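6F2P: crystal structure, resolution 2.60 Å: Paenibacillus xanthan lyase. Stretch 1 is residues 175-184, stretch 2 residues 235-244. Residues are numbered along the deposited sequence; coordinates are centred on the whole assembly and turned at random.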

# COMPACT_ATOMS: atom_id res chain seq x y z
N SER A 175 5.39 16.12 -26.55
CA SER A 175 4.29 15.66 -27.38
C SER A 175 3.35 16.79 -27.73
O SER A 175 2.97 16.91 -28.89
N GLN A 176 2.95 17.59 -26.74
CA GLN A 176 2.13 18.77 -27.01
C GLN A 176 2.79 19.72 -28.01
O GLN A 176 2.16 20.15 -28.97
N VAL A 177 4.06 20.03 -27.78
CA VAL A 177 4.79 20.97 -28.61
C VAL A 177 4.85 20.45 -30.03
O VAL A 177 4.59 21.18 -31.00
N ILE A 178 5.17 19.17 -30.14
CA ILE A 178 5.29 18.54 -31.44
C ILE A 178 3.94 18.47 -32.16
O ILE A 178 3.84 18.78 -33.34
N ALA A 179 2.90 18.10 -31.43
CA ALA A 179 1.57 18.02 -32.00
C ALA A 179 1.08 19.38 -32.47
O ALA A 179 0.53 19.51 -33.56
N ILE A 180 1.27 20.41 -31.66
CA ILE A 180 0.69 21.70 -32.02
C ILE A 180 1.47 22.33 -33.17
O ILE A 180 0.87 22.90 -34.08
N SER A 181 2.79 22.22 -33.16
CA SER A 181 3.56 22.72 -34.28
C SER A 181 3.15 22.00 -35.57
O SER A 181 2.97 22.63 -36.62
N GLY A 182 2.94 20.68 -35.49
CA GLY A 182 2.48 19.92 -36.63
C GLY A 182 1.19 20.47 -37.21
O GLY A 182 1.06 20.64 -38.42
N ILE A 183 0.22 20.74 -36.35
CA ILE A 183 -1.06 21.29 -36.78
C ILE A 183 -0.89 22.66 -37.44
O ILE A 183 -1.46 22.92 -38.51
N LEU A 184 -0.11 23.52 -36.80
CA LEU A 184 0.15 24.85 -37.32
C LEU A 184 0.93 24.80 -38.63
O LEU A 184 0.68 25.61 -39.54
N SER A 235 -3.59 16.86 -17.11
CA SER A 235 -3.98 18.06 -17.84
C SER A 235 -3.61 17.99 -19.31
O SER A 235 -4.47 18.09 -20.18
N GLY A 236 -2.32 17.81 -19.58
CA GLY A 236 -1.82 17.73 -20.95
C GLY A 236 -2.43 16.61 -21.77
O GLY A 236 -2.76 16.80 -22.95
N ILE A 237 -2.59 15.44 -21.16
CA ILE A 237 -3.21 14.31 -21.84
C ILE A 237 -4.70 14.55 -22.14
O ILE A 237 -5.17 14.29 -23.26
N ALA A 238 -5.43 15.08 -21.18
CA ALA A 238 -6.83 15.40 -21.42
C ALA A 238 -6.96 16.45 -22.53
O ALA A 238 -7.92 16.43 -23.29
N ASP A 239 -5.98 17.35 -22.62
CA ASP A 239 -6.04 18.38 -23.65
C ASP A 239 -5.71 17.80 -25.02
O ASP A 239 -6.40 18.08 -25.99
N LEU A 240 -4.66 16.99 -25.08
CA LEU A 240 -4.29 16.35 -26.34
C LEU A 240 -5.41 15.47 -26.88
O LEU A 240 -5.70 15.49 -28.08
N ILE A 241 -6.03 14.70 -26.00
CA ILE A 241 -7.15 13.86 -26.41
C ILE A 241 -8.27 14.72 -26.99
O ILE A 241 -8.81 14.41 -28.05
N PHE A 242 -8.60 15.81 -26.30
CA PHE A 242 -9.68 16.69 -26.72
C PHE A 242 -9.43 17.34 -28.09
O PHE A 242 -10.32 17.38 -28.93
N ILE A 243 -8.22 17.84 -28.30
CA ILE A 243 -7.86 18.50 -29.55
C ILE A 243 -7.91 17.52 -30.73
O ILE A 243 -8.53 17.78 -31.77
N LEU A 244 -7.25 16.38 -30.54
CA LEU A 244 -7.09 15.41 -31.61
C LEU A 244 -8.36 14.61 -31.87
O LEU A 244 -8.49 13.98 -32.92

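The two helical stretches run nearly parallel, their axes inclined by 22° and 11.0 Å apart at closest approach, and they bury 314 Å² between them. Leu-240 and Gln-176 cover the most surface, and their CA atoms mark the backbone register at 6.9 Å. The CA-to-CB bond of Leu-240 points toward the first helix. Its chi1 of -103° lies between wells, with chi2 t, and the forked end spreads across one helical turn: CD1 lies 4.2 Å from Ser-175 CB, and CD2 packs 4.0 Å from Ala-179 CB. Both of these partners also point toward the second helix.

Gln-176 starts sideways, but its m, t rotamer carries the amide across the gap. On the way, its CG passes 4.2 Å from Leu-240 CG, and OE1 ends 3.3 Å from Gly-236 CA. Gly-236 has no side chain, which leaves room for this approach; an ideal CB there would sit only 3.2 Å from Gln-176 OE1, a tight fit.

Toward the C-terminal ends, Ile-243 (m, t) points in and meets two isoleucines one turn apart. Its CD1 lies 4.3 Å from CD1 of Ile-180 (m, m), while its CG2 lies 4.1 Å from CD1 of Ile-183 (m, t). No hydrogen bond crosses the interface, so the helices associate here mainly through apolar packing.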

# COMPACT_ATOMS: atom_id res chain seq x y z
CB SER A 175 3.52 14.50 -26.72
OG SER A 175 4.40 13.46 -26.35
CB GLN A 176 1.80 19.54 -25.73
CG GLN A 176 0.82 18.84 -24.80
CD GLN A 176 0.63 19.56 -23.47
OE1 GLN A 176 -0.50 19.88 -23.08
NE2 GLN A 176 1.73 19.81 -22.77
CB VAL A 177 6.21 21.19 -28.08
CG1 VAL A 177 7.09 21.76 -29.15
CG2 VAL A 177 6.18 22.13 -26.88
CB ILE A 178 5.95 17.16 -31.32
CG1 ILE A 178 7.45 17.36 -31.13
CG2 ILE A 178 5.67 16.32 -32.54
CD1 ILE A 178 8.19 16.11 -30.78
CB ALA A 179 0.61 17.44 -30.99
CB ILE A 180 0.57 22.66 -30.83
CG1 ILE A 180 -0.26 22.01 -29.71
CG2 ILE A 180 -0.08 23.98 -31.27
CD1 ILE A 180 -1.47 21.28 -30.19
CB SER A 181 5.07 22.68 -34.03
OG SER A 181 5.53 21.39 -33.64
CB ILE A 183 -2.00 21.43 -35.58
CG1 ILE A 183 -2.40 20.05 -35.07
CG2 ILE A 183 -3.22 22.26 -35.94
CD1 ILE A 183 -3.42 20.06 -33.96
CB LEU A 184 0.91 25.69 -36.30
CG LEU A 184 0.16 25.99 -35.01
CD1 LEU A 184 1.04 26.79 -34.08
CD2 LEU A 184 -1.15 26.71 -35.28
CB SER A 235 -3.35 19.30 -17.22
OG SER A 235 -4.02 20.46 -17.68
CB ILE A 237 -3.00 13.00 -21.06
CG1 ILE A 237 -1.51 12.65 -21.04
CG2 ILE A 237 -3.81 11.87 -21.67
CD1 ILE A 237 -1.14 11.55 -20.09
CB ALA A 238 -7.50 15.87 -20.14
CB ASP A 239 -5.15 19.58 -23.32
CG ASP A 239 -5.86 20.60 -22.44
OD1 ASP A 239 -7.05 20.41 -22.12
OD2 ASP A 239 -5.22 21.61 -22.08
CB LEU A 240 -3.02 15.53 -26.20
CG LEU A 240 -1.79 16.22 -26.76
CD1 LEU A 240 -0.66 15.23 -26.85
CD2 LEU A 240 -2.09 16.81 -28.13
CB ILE A 241 -7.67 13.00 -25.25
CG1 ILE A 241 -6.72 11.84 -24.98
CG2 ILE A 241 -9.06 12.46 -25.55
CD1 ILE A 241 -6.92 11.23 -23.61
CB PHE A 242 -9.92 17.78 -25.68
CG PHE A 242 -10.91 18.82 -26.10
CD1 PHE A 242 -12.27 18.62 -25.91
CD2 PHE A 242 -10.48 20.02 -26.67
CE1 PHE A 242 -13.18 19.59 -26.30
CE2 PHE A 242 -11.40 20.99 -27.05
CZ PHE A 242 -12.75 20.77 -26.87
CB ILE A 243 -6.46 19.15 -29.47
CG1 ILE A 243 -6.43 20.21 -28.36
CG2 ILE A 243 -6.04 19.78 -30.79
CD1 ILE A 243 -5.04 20.60 -27.92
CB LEU A 244 -5.94 14.47 -31.27
CG LEU A 244 -4.60 15.19 -31.14
CD1 LEU A 244 -3.52 14.22 -30.70
CD2 LEU A 244 -4.25 15.82 -32.47